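Local structure of uncharacterized hypothetical protein FTT_1539c (Francisella tularensis subsp. tularensis, 4QVR) at residues E96-V101 with S120-A125; A151-F156 with V271-K276; I254-V259 with G317-F322; D311-Y316 with K428-K433. The protein is of unknown function, carries a DUF6844 domain and, being made with a signal sequence, is probably exported from the cytoplasm. All blocks are in the same frame, centred on the assembly; numbering follows the deposited sequence. Where two conformers were deposited one is given.

Contact 1 (E96-V101 with S120-A125)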
loop_
_atom_site.group_PDB
_atom_site.type_symbol
_atom_site.label_atom_id
_atom_site.label_comp_id
_atom_site.label_asym_id
_atom_site.label_seq_id
_atom_site.Cartn_x
_atom_site.Cartn_y
_atom_site.Cartn_z
ATOM N N GLU A 96 -11.913 7.225 -14.128
ATOM C CA GLU A 96 -11.256 7.732 -15.313
ATOM C C GLU A 96 -10.395 8.945 -14.964
ATOM O O GLU A 96 -9.311 9.100 -15.504
ATOM C CB GLU A 96 -12.304 8.070 -16.368
ATOM C CG GLU A 96 -13.031 6.825 -16.902
ATOM C CD GLU A 96 -14.357 7.148 -17.612
ATOM O OE1 GLU A 96 -14.988 8.172 -17.279
ATOM O OE2 GLU A 96 -14.791 6.359 -18.492
ATOM N N ILE A 97 -10.854 9.793 -14.052
ATOM C CA ILE A 97 -10.077 10.942 -13.636
ATOM C C ILE A 97 -8.803 10.424 -12.988
ATOM O O ILE A 97 -7.701 10.804 -13.373
ATOM C CB ILE A 97 -10.835 11.797 -12.639
ATOM C CG1 ILE A 97 -12.057 12.446 -13.300
ATOM C CG2 ILE A 97 -9.941 12.905 -12.102
ATOM C CD1 ILE A 97 -13.051 13.018 -12.302
ATOM N N LEU A 98 -8.945 9.504 -12.032
ATOM C CA LEU A 98 -7.780 8.952 -11.334
ATOM C C LEU A 98 -6.789 8.192 -12.241
ATOM O O LEU A 98 -5.567 8.318 -12.072
ATOM C CB LEU A 98 -8.229 8.077 -10.184
ATOM C CG LEU A 98 -8.821 8.846 -9.015
ATOM C CD1 LEU A 98 -9.391 7.893 -8.011
ATOM C CD2 LEU A 98 -7.771 9.697 -8.360
ATOM N N ASN A 99 -7.303 7.352 -13.143
ATOM C CA ASN A 99 -6.444 6.670 -14.094
ATOM C C ASN A 99 -5.672 7.674 -14.941
ATOM O O ASN A 99 -4.497 7.466 -15.209
ATOM C CB ASN A 99 -7.241 5.726 -14.998
ATOM C CG ASN A 99 -7.645 4.446 -14.276
ATOM O OD1 ASN A 99 -8.792 4.025 -14.351
ATOM N ND2 ASN A 99 -6.697 3.837 -13.533
ATOM N N ASP A 100 -6.324 8.746 -15.386
ATOM C CA ASP A 100 -5.635 9.744 -16.207
ATOM C C ASP A 100 -4.531 10.420 -15.429
ATOM O O ASP A 100 -3.396 10.477 -15.901
ATOM C CB ASP A 100 -6.578 10.797 -16.762
ATOM C CG ASP A 100 -7.504 10.254 -17.838
ATOM O OD1 ASP A 100 -7.231 9.170 -18.410
ATOM O OD2 ASP A 100 -8.507 10.940 -18.138
ATOM N N VAL A 101 -4.836 10.910 -14.235
ATOM C CA VAL A 101 -3.820 11.593 -13.452
ATOM C C VAL A 101 -2.696 10.642 -13.011
ATOM O O VAL A 101 -1.549 11.048 -12.937
ATOM C CB VAL A 101 -4.396 12.345 -12.243
ATOM C CG1 VAL A 101 -5.428 13.366 -12.701
ATOM C CG2 VAL A 101 -5.007 11.384 -11.261
ATOM N N SER A 120 -0.566 0.886 -10.301
ATOM C CA SER A 120 -1.527 1.852 -9.818
ATOM C C SER A 120 -2.871 1.148 -9.508
ATOM O O SER A 120 -3.198 0.112 -10.114
ATOM C CB SER A 120 -1.676 2.985 -10.829
ATOM O OG SER A 120 -2.163 2.518 -12.050
ATOM N N ALA A 121 -3.605 1.673 -8.526
ATOM C CA ALA A 121 -4.912 1.122 -8.126
ATOM C C ALA A 121 -5.782 2.179 -7.501
ATOM O O ALA A 121 -5.330 3.178 -6.997
ATOM C CB ALA A 121 -4.764 -0.042 -7.157
ATOM N N ILE A 122 -7.072 1.935 -7.559
ATOM C CA ILE A 122 -8.038 2.859 -7.073
ATOM C C ILE A 122 -8.920 2.155 -6.091
ATOM O O ILE A 122 -9.133 0.974 -6.216
ATOM C CB ILE A 122 -8.889 3.291 -8.265
ATOM C CG1 ILE A 122 -8.056 4.170 -9.181
ATOM C CG2 ILE A 122 -10.195 3.976 -7.835
ATOM C CD1 ILE A 122 -8.764 4.479 -10.486
ATOM N N GLY A 123 -9.417 2.899 -5.112
ATOM C CA GLY A 123 -10.388 2.401 -4.158
ATOM C C GLY A 123 -11.400 3.534 -4.007
ATOM O O GLY A 123 -11.040 4.709 -4.235
ATOM N N THR A 124 -12.661 3.185 -3.697
ATOM C CA THR A 124 -13.755 4.158 -3.497
ATOM C C THR A 124 -14.663 3.774 -2.320
ATOM O O THR A 124 -14.852 2.608 -2.023
ATOM C CB THR A 124 -14.664 4.291 -4.737
ATOM O OG1 THR A 124 -15.380 3.062 -4.959
ATOM C CG2 THR A 124 -13.835 4.638 -5.963
ATOM N N ALA A 125 -15.260 4.774 -1.687
ATOM C CA ALA A 125 -16.126 4.564 -0.538
ATOM C C ALA A 125 -17.181 5.605 -0.615
ATOM O O ALA A 125 -16.927 6.667 -1.166
ATOM C CB ALA A 125 -15.358 4.717 0.753
#
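Leu98 and Ile122 meet through methyl and methylene groups alone, Leu98 CB lying 3.7 Å from Ile122 CD1. A second touch, 4.0 Å from Leu98 CD1 to Ile122 CG2, lets the leucine follow both branches of the isoleucine as the two side chains pass at a slant. Ile122 reaches over from its strand because CG1 stands anti to its own carbonyl carbon (chi1 -71°) and the chain then runs on extended (chi2 172°), which carries CD1 up to the helix. There the side-chain amide of Asn99 borders the same methyl, crossing the isoleucine at about a right angle. This is a helix laid on one face of an antiparallel three-stranded sheet: helix 94-108 touches its outer strands 117-126 and 251-261, and Ile122 sits on the former. Ala121, pointing away from the helix, touches Lys148 and Ala149 of helix 134-159, so the strand is covered on both faces. Further out, Leu98 also rests on Phe257 and Val259 of strand 251-261, while Ile122 also touches Glu95 and Met102 of the helix. Strand 117-126 is held in the sheet by backbone hydrogen bonds between Ala121 and Val269 and between Gly123 and Ile267.

Contact 2 (A151-F156 with V271-K276)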
loop_
_atom_site.group_PDB
_atom_site.type_symbol
_atom_site.label_atom_id
_atom_site.label_comp_id
_atom_site.label_asym_id
_atom_site.label_seq_id
_atom_site.Cartn_x
_atom_site.Cartn_y
_atom_site.Cartn_z
ATOM N N ALA A 151 -2.047 -6.616 -4.175
ATOM C CA ALA A 151 -2.520 -7.894 -4.689
ATOM C C ALA A 151 -2.190 -8.048 -6.164
ATOM O O ALA A 151 -1.847 -9.154 -6.624
ATOM C CB ALA A 151 -4.020 -8.034 -4.423
ATOM N N GLU A 152 -2.253 -6.947 -6.907
ATOM C CA GLU A 152 -1.921 -6.970 -8.336
ATOM C C GLU A 152 -0.438 -7.206 -8.579
ATOM O O GLU A 152 -0.065 -7.900 -9.534
ATOM C CB GLU A 152 -2.436 -5.711 -9.029
ATOM C CG GLU A 152 -3.965 -5.731 -9.050
ATOM C CD GLU A 152 -4.602 -4.563 -9.761
ATOM O OE1 GLU A 152 -3.904 -3.570 -10.060
ATOM O OE2 GLU A 152 -5.830 -4.641 -10.002
ATOM N N TYR A 153 0.399 -6.644 -7.717
ATOM C CA TYR A 153 1.836 -6.879 -7.766
ATOM C C TYR A 153 2.111 -8.373 -7.532
ATOM O O TYR A 153 2.827 -8.985 -8.285
ATOM C CB TYR A 153 2.591 -6.029 -6.738
ATOM C CG TYR A 153 4.016 -6.478 -6.567
ATOM C CD1 TYR A 153 4.979 -6.197 -7.523
ATOM C CD2 TYR A 153 4.411 -7.183 -5.451
ATOM C CE1 TYR A 153 6.298 -6.638 -7.381
ATOM C CE2 TYR A 153 5.716 -7.622 -5.307
ATOM C CZ TYR A 153 6.650 -7.358 -6.275
ATOM O OH TYR A 153 7.949 -7.811 -6.109
ATOM N N ILE A 154 1.510 -8.963 -6.504
ATOM C CA ILE A 154 1.708 -10.386 -6.232
ATOM C C ILE A 154 1.259 -11.257 -7.398
ATOM O O ILE A 154 1.961 -12.186 -7.808
ATOM C CB ILE A 154 1.004 -10.794 -4.924
ATOM C CG1 ILE A 154 1.724 -10.112 -3.750
ATOM C CG2 ILE A 154 1.042 -12.313 -4.739
ATOM C CD1 ILE A 154 0.989 -10.222 -2.434
ATOM N N SER A 155 0.110 -10.923 -7.952
ATOM C CA SER A 155 -0.451 -11.638 -9.085
ATOM C C SER A 155 0.501 -11.576 -10.286
ATOM O O SER A 155 0.703 -12.545 -10.993
ATOM C CB SER A 155 -1.804 -11.008 -9.445
ATOM O OG SER A 155 -2.454 -11.717 -10.480
ATOM N N PHE A 156 1.083 -10.411 -10.491
ATOM C CA PHE A 156 2.033 -10.179 -11.560
ATOM C C PHE A 156 3.293 -11.016 -11.303
ATOM O O PHE A 156 3.809 -11.659 -12.199
ATOM C CB PHE A 156 2.349 -8.688 -11.619
ATOM C CG PHE A 156 3.267 -8.326 -12.715
ATOM C CD1 PHE A 156 4.635 -8.530 -12.579
ATOM C CD2 PHE A 156 2.772 -7.772 -13.889
ATOM C CE1 PHE A 156 5.501 -8.210 -13.607
ATOM C CE2 PHE A 156 3.636 -7.446 -14.924
ATOM C CZ PHE A 156 5.002 -7.669 -14.784
ATOM N N VAL A 271 2.300 2.844 -6.840
ATOM C CA VAL A 271 3.340 2.138 -6.075
ATOM C C VAL A 271 4.532 1.740 -6.988
ATOM O O VAL A 271 4.380 1.615 -8.208
ATOM C CB VAL A 271 2.807 0.872 -5.363
ATOM C CG1 VAL A 271 1.722 1.198 -4.317
ATOM C CG2 VAL A 271 2.302 -0.185 -6.353
ATOM N N ILE A 272 5.719 1.598 -6.382
ATOM C CA ILE A 272 6.902 1.155 -7.085
ATOM C C ILE A 272 7.508 0.035 -6.258
ATOM O O ILE A 272 7.305 -0.007 -5.061
ATOM C CB ILE A 272 7.984 2.240 -7.182
ATOM C CG1 ILE A 272 8.490 2.559 -5.775
ATOM C CG2 ILE A 272 7.452 3.429 -7.941
ATOM C CD1 ILE A 272 9.538 3.613 -5.693
ATOM N N TYR A 273 8.232 -0.876 -6.906
ATOM C CA TYR A 273 8.934 -1.929 -6.207
ATOM C C TYR A 273 10.419 -1.627 -6.222
ATOM O O TYR A 273 10.954 -1.246 -7.255
ATOM C CB TYR A 273 8.746 -3.304 -6.850
ATOM C CG TYR A 273 9.578 -4.338 -6.114
ATOM C CD1 TYR A 273 9.154 -4.859 -4.916
ATOM C CD2 TYR A 273 10.817 -4.756 -6.602
ATOM C CE1 TYR A 273 9.920 -5.786 -4.216
ATOM C CE2 TYR A 273 11.579 -5.695 -5.920
ATOM C CZ TYR A 273 11.122 -6.197 -4.711
ATOM O OH TYR A 273 11.877 -7.110 -3.994
ATOM N N SER A 274 11.087 -1.858 -5.099
ATOM C CA SER A 274 12.525 -1.636 -4.997
ATOM C C SER A 274 13.208 -2.698 -4.151
ATOM O O SER A 274 12.902 -2.823 -2.971
ATOM C CB SER A 274 12.827 -0.261 -4.384
ATOM O OG SER A 274 14.193 -0.189 -3.938
ATOM N N ASP A 275 14.120 -3.463 -4.751
ATOM C CA ASP A 275 14.930 -4.439 -3.992
ATOM C C ASP A 275 15.668 -3.744 -2.872
ATOM O O ASP A 275 15.733 -4.256 -1.766
ATOM C CB ASP A 275 15.974 -5.138 -4.870
ATOM C CG ASP A 275 15.414 -6.320 -5.623
ATOM O OD1 ASP A 275 14.621 -7.096 -5.027
ATOM O OD2 ASP A 275 15.803 -6.502 -6.799
ATOM N N LYS A 276 16.214 -2.574 -3.150
ATOM C CA LYS A 276 16.972 -1.844 -2.136
ATOM C C LYS A 276 16.111 -1.521 -0.934
ATOM O O LYS A 276 16.549 -1.703 0.198
ATOM C CB LYS A 276 17.599 -0.600 -2.730
ATOM C CG LYS A 276 18.598 -0.975 -3.808
ATOM C CD LYS A 276 19.368 0.205 -4.360
ATOM C CE LYS A 276 20.456 -0.312 -5.285
ATOM N NZ LYS A 276 21.278 0.770 -5.890
#
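Tyr153 of helix 134-159 meets Tyr273 at the end of strand 264-273, and its phenol oxygen makes the closest approach: Tyr153 OH is 3.4 Å from Tyr273 CE1. That oxygen lies over one face of the Tyr273 ring, displaced toward the rim. The two ring planes are nearly parallel, 14° apart, but they are slid so far along each other that they barely overlap, with centroids 5.4 Å apart; only the hydroxyl end of Tyr153 reaches over the Tyr273 ring. CG of Tyr153 is anti to the backbone N (chi1 167°), which sends the ring outward from the helix to the strand. Its hydroxyl is hydrogen-bonded to Asn247 ND2, giving this buried oxygen a polar partner. The contact joins a helix to the antiparallel three-stranded sheet just where strand 264-273 turns into helix 275-285, with Ser274 as the N-cap whose OG bonds to Ile277 N. Beyond Tyr153, Ile154 touches Leu241 and Phe245 of helix 224-246, and Phe156 meets Tyr117 edge-to-face, as Tyr153 also does. On the strand side, Tyr273 OH donates to Asp275 OD1 at 2.9 Å, from above the carboxylate plane, tying the ring to the first turn of the next helix.

Contact 3 (I254-V259 with G317-F322)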
loop_
_atom_site.group_PDB
_atom_site.type_symbol
_atom_site.label_atom_id
_atom_site.label_comp_id
_atom_site.label_asym_id
_atom_site.label_seq_id
_atom_site.Cartn_x
_atom_site.Cartn_y
_atom_site.Cartn_z
ATOM N N ILE A 254 4.253 5.870 -3.659
ATOM C CA ILE A 254 5.054 7.068 -3.883
ATOM C C ILE A 254 4.242 8.311 -4.126
ATOM O O ILE A 254 4.758 9.404 -3.931
ATOM C CB ILE A 254 6.130 6.887 -4.960
ATOM C CG1 ILE A 254 5.519 6.471 -6.285
ATOM C CG2 ILE A 254 7.167 5.862 -4.486
ATOM C CD1 ILE A 254 6.554 6.451 -7.381
ATOM N N LYS A 255 2.970 8.136 -4.487
ATOM C CA LYS A 255 2.085 9.228 -4.724
ATOM C C LYS A 255 0.643 8.756 -4.595
ATOM O O LYS A 255 0.298 7.658 -5.035
ATOM C CB LYS A 255 2.295 9.693 -6.168
ATOM C CG LYS A 255 1.521 10.948 -6.576
ATOM C CD LYS A 255 2.143 12.175 -5.925
ATOM C CE LYS A 255 1.231 13.377 -6.038
ATOM N NZ LYS A 255 1.767 14.503 -5.254
ATOM N N THR A 256 -0.204 9.567 -3.958
ATOM C CA THR A 256 -1.619 9.263 -3.855
ATOM C C THR A 256 -2.362 10.459 -4.376
ATOM O O THR A 256 -1.805 11.549 -4.390
ATOM C CB THR A 256 -2.070 8.987 -2.433
ATOM O OG1 THR A 256 -1.563 10.010 -1.565
ATOM C CG2 THR A 256 -1.535 7.655 -1.966
ATOM N N PHE A 257 -3.617 10.240 -4.781
ATOM C CA PHE A 257 -4.501 11.270 -5.323
ATOM C C PHE A 257 -5.928 11.052 -4.825
ATOM O O PHE A 257 -6.349 9.908 -4.634
ATOM C CB PHE A 257 -4.592 11.170 -6.852
ATOM C CG PHE A 257 -3.291 11.381 -7.561
ATOM C CD1 PHE A 257 -2.888 12.657 -7.923
ATOM C CD2 PHE A 257 -2.500 10.310 -7.906
ATOM C CE1 PHE A 257 -1.693 12.860 -8.586
ATOM C CE2 PHE A 257 -1.312 10.506 -8.568
ATOM C CZ PHE A 257 -0.906 11.782 -8.900
ATOM N N VAL A 258 -6.672 12.133 -4.634
ATOM C CA VAL A 258 -8.051 12.014 -4.158
ATOM C C VAL A 258 -9.011 12.744 -5.074
ATOM O O VAL A 258 -8.695 13.807 -5.585
ATOM C CB VAL A 258 -8.231 12.543 -2.718
ATOM C CG1 VAL A 258 -7.882 14.018 -2.607
ATOM C CG2 VAL A 258 -9.657 12.314 -2.244
ATOM N N VAL A 259 -10.171 12.135 -5.305
ATOM C CA VAL A 259 -11.213 12.742 -6.100
ATOM C C VAL A 259 -12.581 12.504 -5.432
ATOM O O VAL A 259 -12.859 11.419 -4.934
ATOM C CB VAL A 259 -11.289 12.150 -7.528
ATOM C CG1 VAL A 259 -12.394 12.830 -8.338
ATOM C CG2 VAL A 259 -10.004 12.326 -8.265
ATOM N N GLY A 317 -1.366 7.197 3.309
ATOM C CA GLY A 317 -0.393 6.134 3.444
ATOM C C GLY A 317 0.918 6.540 4.044
ATOM O O GLY A 317 0.995 7.529 4.779
ATOM N N ILE A 318 1.947 5.745 3.748
ATOM C CA ILE A 318 3.289 5.979 4.247
ATOM C C ILE A 318 4.234 6.294 3.096
ATOM O O ILE A 318 3.933 6.014 1.924
ATOM C CB ILE A 318 3.812 4.762 5.039
ATOM C CG1 ILE A 318 4.146 3.572 4.135
ATOM C CG2 ILE A 318 2.795 4.336 6.066
ATOM C CD1 ILE A 318 5.483 3.698 3.444
ATOM N N ARG A 319 5.360 6.916 3.434
ATOM C CA ARG A 319 6.399 7.239 2.457
ATOM C C ARG A 319 7.732 7.017 3.112
ATOM O O ARG A 319 7.854 7.153 4.320
ATOM C CB ARG A 319 6.363 8.717 2.035
ATOM C CG ARG A 319 5.091 9.215 1.364
ATOM C CD ARG A 319 4.858 8.613 -0.020
ATOM N NE ARG A 319 3.642 9.193 -0.532
ATOM C CZ ARG A 319 2.427 8.753 -0.274
ATOM N NH1 ARG A 319 2.230 7.648 0.434
ATOM N NH2 ARG A 319 1.391 9.416 -0.761
ATOM N N VAL A 320 8.738 6.704 2.316
ATOM C CA VAL A 320 10.067 6.577 2.831
ATOM C C VAL A 320 10.853 7.746 2.309
ATOM O O VAL A 320 10.777 8.087 1.135
ATOM C CB VAL A 320 10.760 5.272 2.417
ATOM C CG1 VAL A 320 12.210 5.280 2.865
ATOM C CG2 VAL A 320 10.043 4.077 3.027
ATOM N N GLY A 321 11.601 8.369 3.205
ATOM C CA GLY A 321 12.459 9.478 2.851
ATOM C C GLY A 321 13.805 9.285 3.521
ATOM O O GLY A 321 14.016 8.308 4.265
ATOM N N PHE A 322 14.702 10.231 3.275
ATOM C CA PHE A 322 16.067 10.193 3.811
ATOM C C PHE A 322 16.437 11.593 4.253
ATOM O O PHE A 322 16.323 12.529 3.471
ATOM C CB PHE A 322 17.030 9.690 2.743
ATOM C CG PHE A 322 16.683 8.316 2.212
ATOM C CD1 PHE A 322 17.094 7.169 2.880
ATOM C CD2 PHE A 322 15.944 8.172 1.040
ATOM C CE1 PHE A 322 16.782 5.915 2.389
ATOM C CE2 PHE A 322 15.629 6.921 0.551
ATOM C CZ PHE A 322 16.045 5.785 1.225
HETATM O O HOH W 1 3.871 11.629 -2.352
HETATM O O HOH W 2 0.963 11.838 -2.323
#
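Strands 254-259 and 318-322 run roughly antiparallel, at 148° between their directions, but their axes come no closer than 7.9 Å, too far for backbone pairing, and Arg319 spans the separation. Its guanidinium group points at the other strand because the chain bends at chi2 and then runs extended through chi3. At the edge of the group, in its plane, NH2 reaches Thr256 OG1 at 3.1 Å, a weak bond given its 125° angle. Two waters also lie in that plane. Water 1 accepts from Arg319 NE and lies 2.9 Å from Ile254 O, to which it donates. Water 2 accepts from both Thr256 N and Arg319 NH2, the latter at 2.9 Å. The two strands belong to different antiparallel sheets, 251-261 being an outermost strand of the three-stranded one and 318-322 of the four-stranded one, so the arginine joins the edges of two sheets. From its own side NH1 steadies the group, donating to Ile318 O at 2.8 Å (N-H...O 157°) from above the carbonyl plane and bonding also to Tyr316 O. Thr256 OG1 is also hydrogen-bonded to Gly314 O, its strongest partner, and to Tyr316 N, which probably help to position it. Over one face of the guanidinium lies Lys255 N, while the lysine NZ bonds to Thr79, Asp80 and Ser81.

Contact 4 (D311-Y316 with K428-K433)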
loop_
_atom_site.group_PDB
_atom_site.type_symbol
_atom_site.label_atom_id
_atom_site.label_comp_id
_atom_site.label_asym_id
_atom_site.label_seq_id
_atom_site.Cartn_x
_atom_site.Cartn_y
_atom_site.Cartn_z
ATOM N N ASP A 311 -2.634 21.532 -0.091
ATOM C CA ASP A 311 -1.585 20.759 -0.735
ATOM C C ASP A 311 -1.403 19.382 -0.113
ATOM O O ASP A 311 -0.785 18.527 -0.726
ATOM C CB ASP A 311 -0.240 21.513 -0.697
ATOM C CG ASP A 311 -0.266 22.833 -1.488
ATOM O OD1 ASP A 311 -0.943 22.880 -2.535
ATOM O OD2 ASP A 311 0.405 23.815 -1.056
HETATM N N MSE A 312 -1.934 19.162 1.089
HETATM C CA MSE A 312 -1.753 17.885 1.774
HETATM C C MSE A 312 -2.939 16.982 1.719
HETATM O O MSE A 312 -2.869 15.839 2.176
HETATM C CB MSE A 312 -1.597 18.127 3.261
HETATM C CG MSE A 312 -0.597 19.205 3.631
HETATM SE SE MSE A 312 1.222 18.492 3.673
HETATM C CE MSE A 312 0.996 16.768 4.589
HETATM N N MSE A 313 -4.048 17.478 1.186
HETATM C CA MSE A 313 -5.288 16.723 1.200
HETATM C C MSE A 313 -5.259 15.389 0.509
HETATM O O MSE A 313 -6.028 14.477 0.877
HETATM C CB MSE A 313 -6.388 17.547 0.553
HETATM C CG MSE A 313 -6.879 18.643 1.482
HETATM SE SE MSE A 313 -8.112 17.941 2.878
HETATM C CE MSE A 313 -9.692 17.890 1.695
ATOM N N GLY A 314 -4.373 15.254 -0.475
ATOM C CA GLY A 314 -4.302 14.040 -1.288
ATOM C C GLY A 314 -3.320 13.021 -0.833
ATOM O O GLY A 314 -3.241 11.954 -1.417
ATOM N N ASP A 315 -2.585 13.354 0.227
ATOM C CA ASP A 315 -1.585 12.503 0.816
ATOM C C ASP A 315 -2.145 11.479 1.821
ATOM O O ASP A 315 -2.603 11.821 2.924
ATOM C CB ASP A 315 -0.554 13.350 1.527
ATOM C CG ASP A 315 0.282 14.212 0.563
ATOM O OD1 ASP A 315 0.507 13.791 -0.604
ATOM O OD2 ASP A 315 0.753 15.302 1.007
ATOM N N TYR A 316 -2.051 10.215 1.425
ATOM C CA TYR A 316 -2.476 9.077 2.212
ATOM C C TYR A 316 -1.339 8.029 2.275
ATOM O O TYR A 316 -0.444 7.990 1.391
ATOM C CB TYR A 316 -3.719 8.473 1.567
ATOM C CG TYR A 316 -4.955 9.282 1.819
ATOM C CD1 TYR A 316 -5.250 10.389 1.051
ATOM C CD2 TYR A 316 -5.821 8.955 2.852
ATOM C CE1 TYR A 316 -6.385 11.148 1.300
ATOM C CE2 TYR A 316 -6.955 9.716 3.104
ATOM C CZ TYR A 316 -7.215 10.817 2.326
ATOM O OH TYR A 316 -8.327 11.592 2.567
ATOM N N LYS A 428 4.432 17.668 11.179
ATOM C CA LYS A 428 3.618 18.614 10.437
ATOM C C LYS A 428 2.180 18.501 10.887
ATOM O O LYS A 428 1.703 17.421 11.209
ATOM C CB LYS A 428 3.722 18.305 8.935
ATOM C CG LYS A 428 2.944 19.207 7.986
ATOM C CD LYS A 428 3.486 20.615 7.923
ATOM C CE LYS A 428 2.732 21.416 6.866
ATOM N NZ LYS A 428 3.138 22.849 6.870
ATOM N N ARG A 429 1.508 19.636 10.937
ATOM C CA ARG A 429 0.101 19.710 11.297
ATOM C C ARG A 429 -0.458 20.737 10.326
ATOM O O ARG A 429 0.247 21.668 9.947
ATOM C CB ARG A 429 -0.064 20.145 12.748
ATOM C CG ARG A 429 0.486 19.121 13.741
ATOM C CD ARG A 429 1.016 19.762 15.008
ATOM N NE ARG A 429 -0.011 20.252 15.915
ATOM C CZ ARG A 429 -0.438 19.600 16.996
ATOM N NH1 ARG A 429 -1.373 20.148 17.768
ATOM N NH2 ARG A 429 0.068 18.407 17.317
ATOM N N TRP A 430 -1.676 20.518 9.855
ATOM C CA TRP A 430 -2.313 21.437 8.930
ATOM C C TRP A 430 -3.824 21.381 9.101
ATOM O O TRP A 430 -4.363 20.469 9.711
ATOM C CB TRP A 430 -1.922 21.121 7.491
ATOM C CG TRP A 430 -2.245 19.710 7.070
ATOM C CD1 TRP A 430 -1.432 18.618 7.191
ATOM C CD2 TRP A 430 -3.454 19.243 6.442
ATOM N NE1 TRP A 430 -2.051 17.494 6.689
ATOM C CE2 TRP A 430 -3.294 17.852 6.216
ATOM C CE3 TRP A 430 -4.636 19.857 6.040
ATOM C CZ2 TRP A 430 -4.279 17.080 5.615
ATOM C CZ3 TRP A 430 -5.623 19.084 5.453
ATOM C CH2 TRP A 430 -5.432 17.705 5.236
ATOM N N ARG A 431 -4.488 22.348 8.506
ATOM C CA ARG A 431 -5.902 22.524 8.640
ATOM C C ARG A 431 -6.431 23.061 7.331
ATOM O O ARG A 431 -5.847 23.958 6.718
ATOM C CB ARG A 431 -6.122 23.535 9.761
ATOM C CG ARG A 431 -7.553 23.919 10.069
ATOM C CD ARG A 431 -7.574 24.954 11.176
ATOM N NE ARG A 431 -8.902 25.537 11.376
ATOM C CZ ARG A 431 -9.435 26.440 10.563
ATOM N NH1 ARG A 431 -10.641 26.930 10.811
ATOM N NH2 ARG A 431 -8.771 26.841 9.478
ATOM N N TYR A 432 -7.535 22.510 6.891
ATOM C CA TYR A 432 -8.097 22.938 5.656
ATOM C C TYR A 432 -9.609 22.974 5.757
ATOM O O TYR A 432 -10.247 21.964 6.027
ATOM C CB TYR A 432 -7.634 22.010 4.537
ATOM C CG TYR A 432 -8.216 22.376 3.187
ATOM C CD1 TYR A 432 -7.925 23.597 2.602
ATOM C CD2 TYR A 432 -9.051 21.498 2.503
ATOM C CE1 TYR A 432 -8.455 23.947 1.380
ATOM C CE2 TYR A 432 -9.592 21.836 1.272
ATOM C CZ TYR A 432 -9.282 23.062 0.712
ATOM O OH TYR A 432 -9.793 23.416 -0.518
ATOM N N LYS A 433 -10.179 24.153 5.588
ATOM C CA LYS A 433 -11.630 24.290 5.606
ATOM C C LYS A 433 -12.082 23.965 4.201
ATOM O O LYS A 433 -11.550 24.515 3.245
ATOM C CB LYS A 433 -12.058 25.691 5.996
ATOM C CG LYS A 433 -13.551 25.790 6.272
ATOM C CD LYS A 433 -13.920 27.054 7.025
ATOM C CE LYS A 433 -15.362 26.974 7.509
ATOM N NZ LYS A 433 -15.751 28.088 8.425
#
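Met312 packs on Trp430, and Met313 on both Trp430 and Tyr432, aromatic residues of strand 424-433, an outermost strand of the four-stranded antiparallel sheet; the two methionines, both selenomethionines, are consecutive residues at a type I beta turn that runs from Met312 to Asp315. The apolar contact is centred on Met312 CB, which lies over one face of the indole, 3.4 Å from Trp430 CE2. It is also a CH-pi contact, with CB 20° off the normal of the five-membered ring. CG and CE follow across that ring: Met312 bends at chi2 and chi3, curling so that CE comes back 3.8 Å from Trp430 NE1. Of the Met-aromatic contacts, that of Met312 with Trp430 is oblique, its SE 4.8 Å from the centroid of the five-membered ring. Met313 instead meets the indole at its edge, with SE 3.6 Å from Trp430 CH2, and the two side chains cross at about a right angle. The same selenium approaches the Tyr432 ring obliquely, so Met313 fills the angle between the two aromatic side chains. Around them, Met312 also touches Tyr333 of strand 328-337 and Val445 of the adjacent strand 440-448, and Met313 touches Tyr134 of helix 134-159. Within the turn, Asp315 N bonds to Met312 O at 3.2 Å.

From the N terminus, contact 1 closes a short loop between helix 94-108 and strand 117-126. Contact 2 then opens on helix 134-159 and closes a long loop at 271-276; contact 3 opens at 254-259, inside that loop, and closes beyond it at 317-322, so the two cross. Contact 4 opens at 311-316, just before contact 3 closes, and ends at 428-433, crossing it likewise. Contact 1 is in series with the other three. Contacts 1 and 2 place helices on the three-stranded sheet, contact 3 joins it to the four-stranded sheet, and contact 4 packs the segment leading into strand 318-322 against strand 424-433, the outermost strand at the other side of that sheet.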